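Local coordinates for BCL2-like 10 (Danio rerio, PDB 6FBX), which acts as a pro-survival member of the Bcl-2 family, restraining apoptosis and binding the BH3 segment of the pro-apoptotic protein Bad, at residues T30-S33 with E34-A38; E79-D83 with G84-W88. All blocks are in the same frame, centred on the assembly; numbering follows the deposited sequence.

Interaction 1: residues T30-S33 with E34-A38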
loop_
_atom_site.group_PDB
_atom_site.type_symbol
_atom_site.label_atom_id
_atom_site.label_comp_id
_atom_site.label_asym_id
_atom_site.label_seq_id
_atom_site.Cartn_x
_atom_site.Cartn_y
_atom_site.Cartn_z
ATOM N N THR A 30 -13.567 2.951 14.624
ATOM C CA THR A 30 -13.541 1.497 14.618
ATOM C C THR A 30 -13.339 0.993 13.190
ATOM O O THR A 30 -13.869 1.588 12.242
ATOM C CB THR A 30 -14.840 0.930 15.197
ATOM O OG1 THR A 30 -15.956 1.393 14.426
ATOM C CG2 THR A 30 -15.011 1.361 16.647
ATOM N N PRO A 31 -12.576 -0.078 12.993
ATOM C CA PRO A 31 -12.382 -0.607 11.640
ATOM C C PRO A 31 -13.715 -0.879 10.969
ATOM O O PRO A 31 -14.618 -1.465 11.585
ATOM C CB PRO A 31 -11.598 -1.908 11.877
ATOM C CG PRO A 31 -10.899 -1.697 13.167
ATOM C CD PRO A 31 -11.812 -0.843 13.997
ATOM N N PRO A 32 -13.887 -0.461 9.708
ATOM C CA PRO A 32 -15.168 -0.704 9.029
ATOM C C PRO A 32 -15.375 -2.140 8.585
ATOM O O PRO A 32 -16.516 -2.512 8.284
ATOM C CB PRO A 32 -15.103 0.236 7.816
ATOM C CG PRO A 32 -13.646 0.368 7.533
ATOM C CD PRO A 32 -12.970 0.341 8.877
ATOM N N SER A 33 -14.322 -2.952 8.531
ATOM C CA SER A 33 -14.427 -4.315 8.033
ATOM C C SER A 33 -13.350 -5.165 8.687
ATOM O O SER A 33 -12.354 -4.652 9.202
ATOM C CB SER A 33 -14.277 -4.370 6.508
ATOM O OG SER A 33 -12.954 -4.028 6.121
ATOM N N GLU A 34 -13.562 -6.482 8.655
ATOM C CA GLU A 34 -12.558 -7.405 9.171
ATOM C C GLU A 34 -11.228 -7.225 8.447
ATOM O O GLU A 34 -10.159 -7.289 9.066
ATOM C CB GLU A 34 -13.058 -8.843 9.037
ATOM C CG GLU A 34 -12.238 -9.865 9.803
ATOM C CD GLU A 34 -12.579 -11.292 9.417
ATOM O OE1 GLU A 34 -13.612 -11.498 8.746
ATOM O OE2 GLU A 34 -11.811 -12.208 9.781
ATOM N N SER A 35 -11.276 -6.988 7.133
ATOM C CA SER A 35 -10.048 -6.770 6.373
ATOM C C SER A 35 -9.356 -5.483 6.794
ATOM O O SER A 35 -8.121 -5.427 6.846
ATOM C CB SER A 35 -10.354 -6.757 4.874
ATOM O OG SER A 35 -11.380 -5.831 4.569
ATOM N N ALA A 36 -10.129 -4.441 7.105
ATOM C CA ALA A 36 -9.536 -3.203 7.597
ATOM C C ALA A 36 -8.852 -3.419 8.938
ATOM O O ALA A 36 -7.737 -2.933 9.160
ATOM C CB ALA A 36 -10.605 -2.119 7.709
ATOM N N GLU A 37 -9.501 -4.149 9.849
ATOM C CA GLU A 37 -8.859 -4.466 11.120
ATOM C C GLU A 37 -7.545 -5.203 10.893
ATOM O O GLU A 37 -6.538 -4.915 11.553
ATOM C CB GLU A 37 -9.796 -5.299 11.995
ATOM C CG GLU A 37 -9.238 -5.595 13.378
ATOM C CD GLU A 37 -10.273 -6.186 14.316
ATOM O OE1 GLU A 37 -9.941 -6.415 15.498
ATOM O OE2 GLU A 37 -11.419 -6.416 13.875
ATOM N N ALA A 38 -7.530 -6.140 9.945
ATOM C CA ALA A 38 -6.317 -6.903 9.671
ATOM C C ALA A 38 -5.230 -6.023 9.068
ATOM O O ALA A 38 -4.063 -6.103 9.475
ATOM C CB ALA A 38 -6.633 -8.070 8.739
#
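S33 holds the first turn of helix 34-49 through both its backbone and its side chain. The backbone part is the first i to i+4 bond of the helix: E37 N donates to S33 O over 3.0 Å, nearly straight at 166°. In the side-chain part S33 OG and S35 OG share a hydrogen bond of 2.9 Å. S33 OG stands between its own backbone N and carbonyl carbon (chi1 68°), which brings it in over the start of the helix, 3.0 Å from A36 N; S35 has a similar torsion (chi1 53°), and the two together let the hydroxyls meet.

Apolar contacts come from the two prolines. P32 lays its CD against the methyl of A36 at 3.6 Å, a buried group that L16 and D19 of helix 2-24 also touch. P31 reaches one residue further: its CB lies 3.8 Å from E37 CB and its CG is close to the same atom, so the ring crosses the root of the glutamate rather than its carboxylate. R40, a turn on, touches both prolines.

S33 is thus the N-cap residue of helix 34-49, at the point where the loop from helix 2-24 turns into the helix on the protein surface.

Interaction 2: residues E79-D83 with G84-W88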
loop_
_atom_site.group_PDB
_atom_site.type_symbol
_atom_site.label_atom_id
_atom_site.label_comp_id
_atom_site.label_asym_id
_atom_site.label_seq_id
_atom_site.Cartn_x
_atom_site.Cartn_y
_atom_site.Cartn_z
ATOM N N GLU A 79 8.041 -1.671 -9.727
ATOM C CA GLU A 79 9.379 -2.191 -9.467
ATOM C C GLU A 79 9.392 -3.155 -8.290
ATOM O O GLU A 79 10.167 -4.117 -8.289
ATOM C CB GLU A 79 10.347 -1.036 -9.211
ATOM C CG GLU A 79 10.868 -0.374 -10.478
ATOM C CD GLU A 79 11.781 -1.285 -11.275
ATOM O OE1 GLU A 79 12.299 -2.265 -10.698
ATOM O OE2 GLU A 79 11.981 -1.025 -12.479
ATOM N N LEU A 80 8.557 -2.911 -7.281
ATOM C CA LEU A 80 8.460 -3.835 -6.155
ATOM C C LEU A 80 8.159 -5.248 -6.638
ATOM O O LEU A 80 8.810 -6.213 -6.220
ATOM C CB LEU A 80 7.386 -3.352 -5.181
ATOM C CG LEU A 80 6.977 -4.293 -4.042
ATOM C CD1 LEU A 80 8.188 -4.776 -3.262
ATOM C CD2 LEU A 80 5.995 -3.589 -3.118
ATOM N N VAL A 81 7.178 -5.386 -7.526
ATOM C CA VAL A 81 6.794 -6.683 -8.069
ATOM C C VAL A 81 7.450 -6.935 -9.429
ATOM O O VAL A 81 7.011 -7.812 -10.174
ATOM C CB VAL A 81 5.265 -6.820 -8.159
ATOM C CG1 VAL A 81 4.620 -6.534 -6.796
ATOM C CG2 VAL A 81 4.699 -5.913 -9.263
ATOM N N GLY A 82 8.497 -6.179 -9.764
ATOM C CA GLY A 82 9.124 -6.279 -11.073
ATOM C C GLY A 82 9.701 -7.643 -11.391
ATOM O O GLY A 82 10.033 -7.899 -12.555
ATOM N N ASP A 83 9.839 -8.517 -10.397
ATOM C CA ASP A 83 10.326 -9.870 -10.621
ATOM C C ASP A 83 9.203 -10.841 -10.966
ATOM O O ASP A 83 9.410 -12.058 -10.904
ATOM C CB ASP A 83 11.090 -10.363 -9.390
ATOM C CG ASP A 83 10.214 -10.461 -8.160
ATOM O OD1 ASP A 83 9.652 -11.548 -7.920
ATOM O OD2 ASP A 83 10.083 -9.452 -7.436
ATOM N N GLY A 84 8.023 -10.332 -11.326
ATOM C CA GLY A 84 6.906 -11.162 -11.720
ATOM C C GLY A 84 6.160 -11.819 -10.581
ATOM O O GLY A 84 5.086 -12.390 -10.816
ATOM N N LYS A 85 6.679 -11.757 -9.360
ATOM C CA LYS A 85 6.072 -12.431 -8.224
ATOM C C LYS A 85 5.193 -11.469 -7.435
ATOM O O LYS A 85 5.438 -10.261 -7.383
ATOM C CB LYS A 85 7.142 -13.031 -7.311
ATOM C CG LYS A 85 8.079 -13.995 -8.026
ATOM C CD LYS A 85 9.227 -14.442 -7.135
ATOM C CE LYS A 85 10.293 -15.176 -7.938
ATOM N NZ LYS A 85 11.512 -15.465 -7.132
ATOM N N MET A 86 4.159 -12.030 -6.816
ATOM C CA MET A 86 3.177 -11.268 -6.063
ATOM C C MET A 86 2.807 -12.062 -4.822
ATOM O O MET A 86 2.612 -13.277 -4.898
ATOM C CB MET A 86 1.930 -11.000 -6.915
ATOM C CG MET A 86 0.908 -10.082 -6.284
ATOM S SD MET A 86 1.429 -8.361 -6.293
ATOM C CE MET A 86 -0.156 -7.561 -6.065
ATOM N N ASN A 87 2.727 -11.383 -3.681
ATOM C CA ASN A 87 2.300 -12.040 -2.451
ATOM C C ASN A 87 1.733 -10.989 -1.505
ATOM O O ASN A 87 1.866 -9.783 -1.728
ATOM C CB ASN A 87 3.449 -12.831 -1.807
ATOM C CG ASN A 87 4.607 -11.951 -1.376
ATOM O OD1 ASN A 87 4.422 -10.946 -0.699
ATOM N ND2 ASN A 87 5.816 -12.338 -1.766
ATOM N N TRP A 88 1.075 -11.465 -0.446
ATOM C CA TRP A 88 0.394 -10.545 0.462
ATOM C C TRP A 88 1.381 -9.668 1.224
ATOM O O TRP A 88 1.051 -8.528 1.571
ATOM C CB TRP A 88 -0.487 -11.319 1.442
ATOM C CG TRP A 88 -1.748 -11.865 0.841
ATOM C CD1 TRP A 88 -2.150 -13.173 0.820
ATOM C CD2 TRP A 88 -2.781 -11.120 0.182
ATOM N NE1 TRP A 88 -3.368 -13.286 0.188
ATOM C CE2 TRP A 88 -3.776 -12.041 -0.213
ATOM C CE3 TRP A 88 -2.961 -9.764 -0.114
ATOM C CZ2 TRP A 88 -4.932 -11.647 -0.891
ATOM C CZ3 TRP A 88 -4.112 -9.375 -0.785
ATOM C CH2 TRP A 88 -5.078 -10.314 -1.169
#
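D83 and K85 meet across the bend that follows helix 69-80, their side chains crossing at about a right angle. The aspartate CB lies 3.6 Å from G84 N. Its CG stands between the backbone N and the carbonyl carbon of its own residue (chi1 63°), which folds the carboxylate back over the turn, CG coming 4.0 Å from K85 N. OD1 then accepts a weak hydrogen bond from K85 N, 3.3 Å long and bent to 136°. It also sits against CB, CG and CD of the lysine, so close that the fit is doubtful, as both residues are poorly ordered. The lysine chain extends onward, leaving K85 NZ 4.4 Å from D83 OD1, too far for a salt bridge. OD2, the other tip, has its strongest partners elsewhere: it forms salt bridges with R90 of helix 88-107 and with a basic side chain of the bound Bad peptide. The sequence from D83 through N87 and W88 to R90 belongs to the BH1 motif of the Bcl-2 family, which borders the BH3-binding groove; N87 N-caps helix 88-107 through its OD1. D83 is itself the third residue of a type I turn from V81 to G84, closed by G84 N donating to V81 O over 2.9 Å, with the donor well above the carbonyl plane. G84 continues the chain with a positive phi of 78°, a conformation that suits glycine. Facing the protein, the buried V81 sets its CB against K85 O at 3.5 Å, while its CG1 touches M86 SD at 3.7 Å. Y125 and L126 of helix 112-129 touch V81 and M86 respectively.

How the interactions relate
From the N terminus, helix 2-24 runs into a long loop whose end meets the start of helix 34-49 in interaction 1. The chain continues through helices 51-65 and 69-80 before interaction 2 shapes the link from 69-80 to 88-107. Each is a local contact in one unbroken stretch; they follow in series, neither nesting nor crossing. The centres of interactions 1 and 2 lie about 25 Å apart, and the nearest atoms of interactions 1 and 2 are about 9 Å apart, without touching. Helix 139-146 connects them: W140 touches S35 of interaction 1 and meets the ring of W88 from interaction 2, and F143 likewise meets A38 and W88. Interaction 2 also borders the bound peptide.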